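PDB 3KK7: putative cell invasion protein with MAC/Perforin domain from Bacteroides thetaiotaomicron VPI-5482, which is of unproven function but, as a member of the membrane-attack complex/perforin (MACPF) family, may act on membranes, possibly by forming pores. Local coordinates for residues P78-K83 with S347-E352; A184-D189 with V527-L532; L191-L196 with T487-I492; L408-P413 with Y499-Y504. All coordinates share one frame; numbering follows the deposited sequence.

Contact 1: P78-K83 with S347-E352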
# COMPACT_ATOMS: atom_id res chain seq x y z
N PRO A 78 -10.81 -8.18 1.94
CA PRO A 78 -10.17 -9.04 0.95
C PRO A 78 -9.70 -8.26 -0.26
O PRO A 78 -10.44 -7.41 -0.75
CB PRO A 78 -11.26 -10.04 0.54
CG PRO A 78 -12.47 -9.75 1.35
CD PRO A 78 -12.16 -8.63 2.32
N VAL A 79 -8.48 -8.55 -0.71
CA VAL A 79 -7.99 -8.05 -1.99
C VAL A 79 -8.08 -9.19 -3.03
O VAL A 79 -8.64 -9.01 -4.13
CB VAL A 79 -6.57 -7.54 -1.86
CG1 VAL A 79 -6.00 -7.23 -3.20
CG2 VAL A 79 -6.57 -6.32 -0.95
N VAL A 80 -7.57 -10.36 -2.66
CA VAL A 80 -7.73 -11.52 -3.51
C VAL A 80 -9.04 -12.21 -3.17
O VAL A 80 -9.34 -12.41 -1.99
CB VAL A 80 -6.57 -12.53 -3.37
CG1 VAL A 80 -6.74 -13.64 -4.39
CG2 VAL A 80 -5.22 -11.84 -3.58
N ASN A 81 -9.84 -12.52 -4.19
CA ASN A 81 -10.99 -13.42 -4.01
C ASN A 81 -10.49 -14.87 -3.92
O ASN A 81 -10.46 -15.59 -4.93
CB ASN A 81 -12.00 -13.26 -5.15
CG ASN A 81 -13.27 -14.10 -4.94
OD1 ASN A 81 -13.28 -15.01 -4.14
ND2 ASN A 81 -14.32 -13.80 -5.68
N MSE A 82 -10.12 -15.29 -2.70
CA MSE A 82 -9.55 -16.61 -2.41
C MSE A 82 -10.47 -17.77 -2.73
O MSE A 82 -10.01 -18.79 -3.22
CB MSE A 82 -9.17 -16.70 -0.93
CG MSE A 82 -8.01 -15.82 -0.55
SE MSE A 82 -6.31 -16.26 -1.47
CE MSE A 82 -6.16 -18.05 -0.75
N LYS A 83 -11.74 -17.65 -2.43
CA LYS A 83 -12.67 -18.72 -2.72
C LYS A 83 -12.67 -18.95 -4.24
O LYS A 83 -12.58 -20.09 -4.69
CB LYS A 83 -14.07 -18.41 -2.19
CG LYS A 83 -15.19 -19.34 -2.72
CD LYS A 83 -16.56 -19.00 -2.12
CE LYS A 83 -17.61 -20.10 -2.36
NZ LYS A 83 -18.16 -20.12 -3.75
N SER A 347 0.52 -2.89 -4.98
CA SER A 347 0.91 -2.72 -6.39
C SER A 347 1.22 -4.03 -7.10
O SER A 347 1.07 -4.12 -8.32
CB SER A 347 2.07 -1.74 -6.55
OG SER A 347 3.17 -2.15 -5.80
N ASP A 348 1.63 -5.05 -6.36
CA ASP A 348 1.81 -6.38 -6.96
C ASP A 348 0.52 -7.06 -7.37
O ASP A 348 0.58 -8.01 -8.12
CB ASP A 348 2.61 -7.30 -6.03
CG ASP A 348 4.11 -7.08 -6.16
OD1 ASP A 348 4.53 -6.48 -7.18
OD2 ASP A 348 4.86 -7.50 -5.25
N PHE A 349 -0.63 -6.57 -6.91
CA PHE A 349 -1.93 -7.20 -7.20
C PHE A 349 -2.80 -6.49 -8.23
O PHE A 349 -3.96 -6.83 -8.37
CB PHE A 349 -2.68 -7.41 -5.89
CG PHE A 349 -2.02 -8.43 -5.03
CD1 PHE A 349 -0.91 -8.10 -4.31
CD2 PHE A 349 -2.45 -9.74 -5.05
CE1 PHE A 349 -0.26 -9.05 -3.58
CE2 PHE A 349 -1.79 -10.70 -4.32
CZ PHE A 349 -0.70 -10.36 -3.59
N ILE A 350 -2.23 -5.53 -8.95
CA ILE A 350 -2.95 -4.76 -9.96
C ILE A 350 -2.13 -4.67 -11.22
O ILE A 350 -0.90 -4.75 -11.18
CB ILE A 350 -3.37 -3.36 -9.44
CG1 ILE A 350 -2.18 -2.56 -8.94
CG2 ILE A 350 -4.36 -3.47 -8.30
CD1 ILE A 350 -2.57 -1.23 -8.39
N LEU A 351 -2.81 -4.53 -12.36
CA LEU A 351 -2.15 -4.52 -13.66
C LEU A 351 -1.75 -3.13 -14.15
O LEU A 351 -0.84 -2.99 -14.97
CB LEU A 351 -3.08 -5.12 -14.71
CG LEU A 351 -3.50 -6.55 -14.53
CD1 LEU A 351 -4.50 -6.86 -15.60
CD2 LEU A 351 -2.27 -7.42 -14.65
N GLU A 352 -2.46 -2.11 -13.65
CA GLU A 352 -2.37 -0.76 -14.16
C GLU A 352 -1.08 -0.07 -13.74
O GLU A 352 -0.88 0.26 -12.56
CB GLU A 352 -3.59 0.07 -13.67
CG GLU A 352 -4.97 -0.45 -14.11
CD GLU A 352 -5.55 -1.62 -13.28
OE1 GLU A 352 -4.94 -2.07 -12.28
OE2 GLU A 352 -6.63 -2.10 -13.66
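The backbones of Val79 and Phe349 stand 8.0 Å apart between CA atoms, the closest such approach of the two segments, and side chains bridge that gap. Residues 78-83 run from an extended stretch through an inverse gamma turn centred on Asn81 into helix 82-88, with Asn81 OD1 capping Lys84 N. Residues 347-352 leave a 3-10 turn and lead to the N-cap residue Glu352, ahead of helix 353-363. Phe349 carries the contact from its side. Its CG lies anti to the carbonyl carbon (chi1 -68°), which brings the ring to Val80, whose CG2 lies 3.7 Å from Phe349 CE2 and 3.8 Å from Phe349 CD2. The methyl comes in obliquely at this one flank of the ring, and the two side chains cross at about a right angle. Val79 is looser: its CG1 touches the base of the aromatic side chain, 4.3 Å from Phe349 CB. Helix 177-186 closes in with Ile183 on Val80 and Leu180 on Phe349, while Phe192 of helix 190-198 packs on Val79. Two chain turns, far apart in sequence and each leading into a helix, thus share one buried apolar cluster with these helices within the MACPF domain.

Contact 2: A184-D189 with V527-L532. With EDO (1,2-ethanediol), chain E.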
# COMPACT_ATOMS: atom_id res chain seq x y z
N ALA A 184 -4.17 -10.68 -10.40
CA ALA A 184 -4.48 -9.28 -10.73
C ALA A 184 -5.53 -9.19 -11.84
O ALA A 184 -6.55 -8.48 -11.70
CB ALA A 184 -3.22 -8.49 -11.11
N ALA A 185 -5.28 -9.94 -12.91
CA ALA A 185 -6.15 -10.03 -14.10
C ALA A 185 -7.58 -10.50 -13.85
O ALA A 185 -8.53 -9.95 -14.45
CB ALA A 185 -5.48 -10.99 -15.15
N ASP A 186 -7.74 -11.50 -12.98
CA ASP A 186 -9.01 -12.23 -12.88
C ASP A 186 -9.54 -12.60 -11.48
O ASP A 186 -10.68 -12.95 -11.37
CB ASP A 186 -8.88 -13.53 -13.70
CG ASP A 186 -9.11 -13.32 -15.20
OD1 ASP A 186 -10.27 -13.01 -15.57
OD2 ASP A 186 -8.18 -13.47 -16.02
N TYR A 187 -8.75 -12.49 -10.42
CA TYR A 187 -9.17 -12.99 -9.11
C TYR A 187 -9.24 -11.96 -7.97
O TYR A 187 -9.26 -12.32 -6.78
CB TYR A 187 -8.28 -14.19 -8.74
CG TYR A 187 -8.48 -15.31 -9.73
CD1 TYR A 187 -9.55 -16.21 -9.58
CD2 TYR A 187 -7.66 -15.45 -10.85
CE1 TYR A 187 -9.79 -17.20 -10.50
CE2 TYR A 187 -7.90 -16.46 -11.78
CZ TYR A 187 -8.97 -17.34 -11.58
OH TYR A 187 -9.20 -18.37 -12.46
N LEU A 188 -9.35 -10.68 -8.33
CA LEU A 188 -9.50 -9.64 -7.33
C LEU A 188 -10.93 -9.57 -6.79
O LEU A 188 -11.90 -9.83 -7.49
CB LEU A 188 -9.07 -8.28 -7.88
CG LEU A 188 -7.59 -8.16 -8.28
CD1 LEU A 188 -7.37 -6.79 -8.99
CD2 LEU A 188 -6.67 -8.34 -7.04
N ASP A 189 -11.04 -9.23 -5.51
CA ASP A 189 -12.32 -9.06 -4.86
C ASP A 189 -13.01 -7.89 -5.56
O ASP A 189 -12.37 -6.87 -5.86
CB ASP A 189 -12.10 -8.80 -3.37
CG ASP A 189 -13.34 -8.32 -2.68
OD1 ASP A 189 -14.07 -9.16 -2.14
OD2 ASP A 189 -13.59 -7.10 -2.70
N VAL A 527 -8.95 -10.25 -26.47
CA VAL A 527 -7.60 -10.79 -26.40
C VAL A 527 -7.53 -11.35 -24.99
O VAL A 527 -8.30 -10.93 -24.13
CB VAL A 527 -6.56 -9.71 -26.69
CG1 VAL A 527 -5.19 -10.15 -26.26
CG2 VAL A 527 -6.57 -9.39 -28.19
N THR A 528 -6.69 -12.35 -24.77
CA THR A 528 -6.62 -13.00 -23.47
C THR A 528 -5.92 -12.05 -22.50
O THR A 528 -5.12 -11.19 -22.91
CB THR A 528 -5.84 -14.32 -23.51
OG1 THR A 528 -4.48 -14.04 -23.85
CG2 THR A 528 -6.46 -15.29 -24.52
N MSE A 529 -6.22 -12.21 -21.21
CA MSE A 529 -5.63 -11.35 -20.22
C MSE A 529 -4.11 -11.47 -20.24
O MSE A 529 -3.41 -10.46 -20.11
CB MSE A 529 -6.17 -11.64 -18.82
CG MSE A 529 -7.60 -11.19 -18.59
SE MSE A 529 -7.95 -9.31 -19.00
CE MSE A 529 -7.00 -8.46 -17.53
N THR A 530 -3.61 -12.68 -20.44
CA THR A 530 -2.17 -12.90 -20.32
C THR A 530 -1.49 -12.16 -21.46
O THR A 530 -0.47 -11.53 -21.24
CB THR A 530 -1.78 -14.42 -20.25
OG1 THR A 530 -1.94 -15.02 -21.53
CG2 THR A 530 -2.62 -15.21 -19.25
N THR A 531 -2.08 -12.19 -22.66
CA THR A 531 -1.57 -11.41 -23.80
C THR A 531 -1.57 -9.93 -23.47
O THR A 531 -0.59 -9.21 -23.71
CB THR A 531 -2.39 -11.68 -25.10
OG1 THR A 531 -2.09 -12.99 -25.58
CG2 THR A 531 -2.09 -10.63 -26.20
N LEU A 532 -2.66 -9.46 -22.88
CA LEU A 532 -2.75 -8.05 -22.55
C LEU A 532 -1.61 -7.62 -21.63
O LEU A 532 -0.83 -6.72 -21.96
CB LEU A 532 -4.10 -7.74 -21.91
CG LEU A 532 -4.55 -6.29 -22.00
CD1 LEU A 532 -4.63 -5.87 -23.50
CD2 LEU A 532 -5.89 -6.11 -21.25
C1 EDO E . -7.96 -17.48 -15.59
O1 EDO E . -7.74 -18.33 -14.46
C2 EDO E . -6.67 -17.32 -16.38
O2 EDO E . -6.44 -18.46 -17.22
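Ala185 and Asp186, near the C-terminal end of helix 177-186, are met by one residue of segment 527-532, the selenomethionine Met529. Before it, Val527 packs on Tyr493, and Thr528 then takes the N-cap position of helix 529-535. Thr528 OG1 accepts two bonds: one from Thr531 N, 3.3 Å away at an N-H...O angle of 159°, and one from the hydroxyl of Thr531. Met529, in the first turn, points toward the other segment. Its chain bends at both chi2 (-53°) and chi3 (-71°), which curls the terminal methyl back against the helix it faces. Met529 CE lies 3.8 Å from Ala185 CB and 3.7 Å from Ala185 O, while Met529 CG rests 3.5 Å from Asp186 OD2. The other carboxylate oxygen, Asp186 OD1, is gripped by Asn486 and Asn484, which ties the acid to the D3 region. Further on, Leu532 N bonds to Thr528 O at 3.0 Å, and the Leu532 side chain turns to Phe482, Tyr491 and Tyr493. On the first segment, Tyr187 OH and Tyr89 OH bind 1,2-ethanediol, probably from the crystallisation liquor; the bond from Tyr187 OH to its O1, at the ring edge, is modelled doubtfully short. The arrangement is that of a threonine-capped helix whose first turn packs on the end of another, here joining the MACPF and D3 regions.

Contact 3: L191-L196 with T487-I492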
# COMPACT_ATOMS: atom_id res chain seq x y z
N LEU A 191 -15.07 -5.64 -4.44
CA LEU A 191 -15.10 -4.38 -3.70
C LEU A 191 -13.72 -3.72 -3.72
O LEU A 191 -13.60 -2.50 -3.68
CB LEU A 191 -15.64 -4.57 -2.28
CG LEU A 191 -17.07 -5.14 -2.17
CD1 LEU A 191 -17.51 -5.16 -0.69
CD2 LEU A 191 -18.10 -4.38 -3.06
N PHE A 192 -12.66 -4.51 -3.80
CA PHE A 192 -11.34 -3.94 -4.05
C PHE A 192 -11.24 -3.32 -5.46
O PHE A 192 -10.65 -2.25 -5.62
CB PHE A 192 -10.26 -4.99 -3.83
CG PHE A 192 -8.90 -4.53 -4.19
CD1 PHE A 192 -8.21 -3.67 -3.36
CD2 PHE A 192 -8.30 -4.95 -5.37
CE1 PHE A 192 -6.92 -3.23 -3.72
CE2 PHE A 192 -7.03 -4.54 -5.72
CZ PHE A 192 -6.34 -3.67 -4.90
N VAL A 193 -11.79 -4.00 -6.47
CA VAL A 193 -11.88 -3.41 -7.81
C VAL A 193 -12.66 -2.12 -7.74
O VAL A 193 -12.26 -1.13 -8.33
CB VAL A 193 -12.53 -4.33 -8.83
CG1 VAL A 193 -12.73 -3.59 -10.16
CG2 VAL A 193 -11.68 -5.60 -9.01
N ASP A 194 -13.74 -2.10 -6.98
CA ASP A 194 -14.49 -0.87 -6.77
C ASP A 194 -13.62 0.27 -6.27
O ASP A 194 -13.69 1.37 -6.79
CB ASP A 194 -15.64 -1.07 -5.78
CG ASP A 194 -16.46 0.20 -5.57
OD1 ASP A 194 -17.29 0.52 -6.45
OD2 ASP A 194 -16.29 0.87 -4.54
N ALA A 195 -12.80 0.01 -5.26
CA ALA A 195 -11.99 1.05 -4.62
C ALA A 195 -10.92 1.51 -5.58
O ALA A 195 -10.59 2.70 -5.64
CB ALA A 195 -11.39 0.55 -3.35
N LEU A 196 -10.44 0.58 -6.40
CA LEU A 196 -9.40 0.86 -7.38
C LEU A 196 -9.84 1.88 -8.42
O LEU A 196 -9.07 2.77 -8.76
CB LEU A 196 -8.99 -0.44 -8.09
CG LEU A 196 -7.58 -0.59 -8.66
CD1 LEU A 196 -6.51 -0.47 -7.53
CD2 LEU A 196 -7.45 -1.94 -9.42
N THR A 487 -14.19 -9.44 -13.85
CA THR A 487 -13.92 -8.22 -13.12
C THR A 487 -14.73 -7.02 -13.60
O THR A 487 -14.76 -6.01 -12.92
CB THR A 487 -12.44 -7.89 -13.26
OG1 THR A 487 -12.17 -7.57 -14.63
CG2 THR A 487 -11.60 -9.06 -12.86
N ASN A 488 -15.36 -7.14 -14.76
CA ASN A 488 -16.11 -6.05 -15.40
C ASN A 488 -15.28 -4.82 -15.73
O ASN A 488 -15.74 -3.70 -15.64
CB ASN A 488 -17.39 -5.71 -14.61
CG ASN A 488 -18.54 -6.69 -14.92
OD1 ASN A 488 -18.86 -6.90 -16.09
ND2 ASN A 488 -19.13 -7.29 -13.89
N ILE A 489 -14.05 -5.05 -16.14
CA ILE A 489 -13.18 -3.97 -16.58
C ILE A 489 -13.16 -3.98 -18.10
O ILE A 489 -13.12 -5.05 -18.73
CB ILE A 489 -11.75 -4.11 -16.02
CG1 ILE A 489 -11.81 -4.09 -14.48
CG2 ILE A 489 -10.86 -3.00 -16.55
CD1 ILE A 489 -10.50 -4.32 -13.80
N TRP A 490 -13.25 -2.79 -18.67
CA TRP A 490 -13.09 -2.61 -20.10
C TRP A 490 -11.61 -2.37 -20.32
O TRP A 490 -10.99 -1.63 -19.56
CB TRP A 490 -13.88 -1.42 -20.61
CG TRP A 490 -15.32 -1.71 -20.91
CD1 TRP A 490 -16.40 -1.31 -20.18
CD2 TRP A 490 -15.85 -2.45 -22.02
NE1 TRP A 490 -17.56 -1.75 -20.76
CE2 TRP A 490 -17.26 -2.46 -21.88
CE3 TRP A 490 -15.27 -3.10 -23.12
CZ2 TRP A 490 -18.10 -3.10 -22.80
CZ3 TRP A 490 -16.12 -3.74 -24.04
CH2 TRP A 490 -17.51 -3.73 -23.87
N TYR A 491 -11.06 -3.03 -21.33
CA TYR A 491 -9.68 -2.82 -21.74
C TYR A 491 -9.73 -2.39 -23.20
O TYR A 491 -10.16 -3.16 -24.07
CB TYR A 491 -8.84 -4.08 -21.56
CG TYR A 491 -8.67 -4.51 -20.14
CD1 TYR A 491 -7.67 -3.97 -19.36
CD2 TYR A 491 -9.50 -5.46 -19.58
CE1 TYR A 491 -7.49 -4.36 -18.03
CE2 TYR A 491 -9.33 -5.86 -18.24
CZ TYR A 491 -8.32 -5.29 -17.48
OH TYR A 491 -8.12 -5.64 -16.18
N ILE A 492 -9.36 -1.12 -23.42
CA ILE A 492 -9.27 -0.53 -24.75
C ILE A 492 -7.80 -0.51 -25.12
O ILE A 492 -6.99 0.10 -24.43
CB ILE A 492 -9.89 0.88 -24.77
CG1 ILE A 492 -11.29 0.80 -24.16
CG2 ILE A 492 -9.95 1.41 -26.18
CD1 ILE A 492 -12.17 2.03 -24.42
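Val193 and Ile489 make the apolar part of this contact, with Val193 CG1 4.3 Å from Ile489 CD1. Both residues point toward the opposing segment. Of the two valine methyls it is CG1 that reaches across, held opposite the backbone N (chi1 174°), and it also sits over the turn preceding the strand, 4.2 Å from Thr487 O. These distances describe loose van der Waals packing. Tyr504, from strand 499-504, lies against Val193 as well. On the strand side Ile489 is packed by Tyr491, two residues further along the strand: Ile489 CG2 stands 3.5 Å above one face of the Tyr491 ring, displaced toward its rim.

The strand belongs to a beta hairpin. Strands 480-484 and 489-494 run antiparallel as consecutive members of the four-stranded sheet of the D3 region, and helix 190-198 of the MACPF region rests at the end where their connecting turn lies.

The polar contacts lie within each segment or lead elsewhere. Asn488 adopts a left-handed backbone conformation (phi 60°, psi 37°) in the turn, and its OD1 is bonded to Lys483 NZ. Thr487 OG1 accepts a weak hydrogen bond from Ile489 N, 3.5 Å away, while Thr487 N is bonded to Asn484 OD1. Along the helix, Leu196 N donates to Phe192 O at 2.9 Å, and Asp194 OD1 takes a bond from Asn198 ND2.

Contact 4: L408-P413 with Y499-Y504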
# COMPACT_ATOMS: atom_id res chain seq x y z
N LEU A 408 -0.30 11.31 -18.72
CA LEU A 408 -0.03 10.39 -19.81
C LEU A 408 0.37 11.20 -21.04
O LEU A 408 -0.48 11.66 -21.82
CB LEU A 408 -1.24 9.47 -20.07
CG LEU A 408 -1.88 8.83 -18.82
CD1 LEU A 408 -3.07 7.93 -19.18
CD2 LEU A 408 -0.83 8.05 -18.05
N ILE A 409 1.68 11.38 -21.19
CA ILE A 409 2.27 12.10 -22.32
C ILE A 409 2.12 11.25 -23.57
O ILE A 409 2.59 10.13 -23.59
CB ILE A 409 3.80 12.32 -22.10
CG1 ILE A 409 4.11 12.95 -20.74
CG2 ILE A 409 4.38 13.20 -23.17
CD1 ILE A 409 5.58 12.88 -20.37
N PHE A 410 1.46 11.79 -24.60
CA PHE A 410 1.34 11.13 -25.92
C PHE A 410 2.52 11.59 -26.78
O PHE A 410 2.44 12.56 -27.54
CB PHE A 410 0.06 11.55 -26.62
CG PHE A 410 -1.21 11.12 -25.94
CD1 PHE A 410 -1.22 10.48 -24.72
CD2 PHE A 410 -2.43 11.40 -26.52
CE1 PHE A 410 -2.44 10.11 -24.12
CE2 PHE A 410 -3.63 11.04 -25.93
CZ PHE A 410 -3.63 10.39 -24.73
N SER A 411 3.63 10.88 -26.66
CA SER A 411 4.89 11.29 -27.28
C SER A 411 5.00 10.87 -28.72
O SER A 411 4.31 9.94 -29.16
CB SER A 411 6.06 10.72 -26.50
OG SER A 411 5.66 9.56 -25.79
N ASN A 412 5.87 11.58 -29.45
CA ASN A 412 6.23 11.28 -30.84
C ASN A 412 7.68 10.81 -30.84
O ASN A 412 8.60 11.63 -30.80
CB ASN A 412 6.06 12.52 -31.75
CG ASN A 412 4.65 13.18 -31.65
OD1 ASN A 412 3.89 12.92 -30.69
ND2 ASN A 412 4.31 14.04 -32.63
N PRO A 413 7.90 9.48 -30.86
CA PRO A 413 9.26 8.99 -30.68
C PRO A 413 10.20 9.41 -31.82
O PRO A 413 11.42 9.42 -31.64
CB PRO A 413 9.08 7.47 -30.60
CG PRO A 413 7.84 7.19 -31.38
CD PRO A 413 6.95 8.39 -31.18
N TYR A 499 -0.35 -0.07 -26.37
CA TYR A 499 -0.81 0.61 -25.16
C TYR A 499 -2.28 0.32 -24.98
O TYR A 499 -2.95 -0.11 -25.92
CB TYR A 499 -0.51 2.12 -25.22
CG TYR A 499 -1.32 2.89 -26.22
CD1 TYR A 499 -2.61 3.30 -25.91
CD2 TYR A 499 -0.80 3.22 -27.47
CE1 TYR A 499 -3.38 4.00 -26.83
CE2 TYR A 499 -1.56 3.94 -28.40
CZ TYR A 499 -2.85 4.32 -28.06
OH TYR A 499 -3.63 5.03 -28.93
N CYS A 500 -2.76 0.56 -23.76
CA CYS A 500 -4.10 0.22 -23.38
C CYS A 500 -4.64 1.06 -22.21
O CYS A 500 -3.98 1.19 -21.17
CB CYS A 500 -4.14 -1.26 -23.03
SG CYS A 500 -5.63 -1.80 -22.15
N PHE A 501 -5.85 1.61 -22.38
CA PHE A 501 -6.55 2.32 -21.32
C PHE A 501 -7.60 1.40 -20.76
O PHE A 501 -8.41 0.83 -21.51
CB PHE A 501 -7.23 3.61 -21.81
CG PHE A 501 -6.32 4.58 -22.53
CD1 PHE A 501 -5.02 4.80 -22.12
CD2 PHE A 501 -6.79 5.31 -23.62
CE1 PHE A 501 -4.18 5.71 -22.79
CE2 PHE A 501 -5.96 6.23 -24.31
CZ PHE A 501 -4.66 6.42 -23.88
N ALA A 502 -7.61 1.24 -19.43
CA ALA A 502 -8.61 0.40 -18.74
C ALA A 502 -9.58 1.22 -17.87
O ALA A 502 -9.25 2.32 -17.44
CB ALA A 502 -7.90 -0.67 -17.88
N TYR A 503 -10.77 0.68 -17.60
CA TYR A 503 -11.71 1.30 -16.65
C TYR A 503 -12.83 0.32 -16.27
O TYR A 503 -13.29 -0.45 -17.12
CB TYR A 503 -12.31 2.64 -17.16
CG TYR A 503 -13.16 2.61 -18.44
CD1 TYR A 503 -12.63 2.95 -19.67
CD2 TYR A 503 -14.52 2.28 -18.40
CE1 TYR A 503 -13.42 2.93 -20.85
CE2 TYR A 503 -15.31 2.25 -19.55
CZ TYR A 503 -14.76 2.57 -20.76
OH TYR A 503 -15.55 2.54 -21.89
N TYR A 504 -13.25 0.35 -15.00
CA TYR A 504 -14.42 -0.41 -14.55
C TYR A 504 -15.67 0.05 -15.31
O TYR A 504 -15.78 1.21 -15.67
CB TYR A 504 -14.62 -0.28 -13.04
CG TYR A 504 -15.84 -1.03 -12.56
CD1 TYR A 504 -15.80 -2.41 -12.34
CD2 TYR A 504 -17.06 -0.37 -12.38
CE1 TYR A 504 -16.95 -3.10 -11.94
CE2 TYR A 504 -18.21 -1.05 -11.98
CZ TYR A 504 -18.15 -2.41 -11.76
OH TYR A 504 -19.29 -3.05 -11.37
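Phe410 and Phe501 supply the aromatic part of the contact, their para carbons meeting with Phe410 CZ 4.2 Å from Phe501 CZ. The approach is slanted for both rings. Although the CB of Phe410 does not aim at the other strand, the end of its side chain, the ring, comes nearer, and an uncommon chi2 of 4° lays that ring almost in the plane of its own CA, CB and CG atoms.

The aliphatic part is a single branch of Leu408, whose CD1 lies 4.4 Å from Phe501 CE1, again obliquely. Phe501 therefore takes both partners at neighbouring carbons of its outer rim. Ile471 of strand 468-472 packs on Phe501 and on Tyr499.

Hydrogen bonding lies beside the contact. Strand 407-411 pairs antiparallel with strand 392-401, where Leu408 bonds to Leu400 through the backbone, and parallel with strand 468-472, where Ile409 bonds to Phe469 and Ile471. Ser411 OG is bonded to Asn472 OD1. Tyr499 OH is bonded to Asp475 N, a link between the D2 and D3 regions. The strands in contact keep a wide spacing, 10.5 Å between the CA atoms of Leu408 and Phe501 and 10.8 Å between those of Phe410 and Tyr499, as expected of layers filled by side chains. Such chemistry implies that segments 408-413 and 499-504 meet by apolar burial and dispersion alone, with the neighbouring Tyr499-Asp475 bond adding a directional tie.

Contacts 1, 2 and 3 form a tight cluster, each pair of centres about 11 Å apart. Contacts 1 and 2 are stitched by main-chain bonds, with Asn81 N 2.7 Å from Tyr187 O and Val79 O 2.8 Å from Asp189 N. Tyr491 of contact 3 reaches both: its OH packs 3.3 Å from Met529 CE and 3.9 Å from Leu351 CD1. Contact 4 stands apart, with its centre about 23 Å from that of contact 1, yet its strand 499-504 shares a sheet with strand 489-494 of contact 3, Ile492 O and Phe501 N being 2.8 Å apart. Among these contacts, 2 and 3 join the D3 region to the MACPF region and contact 4 joins it to the D2 region.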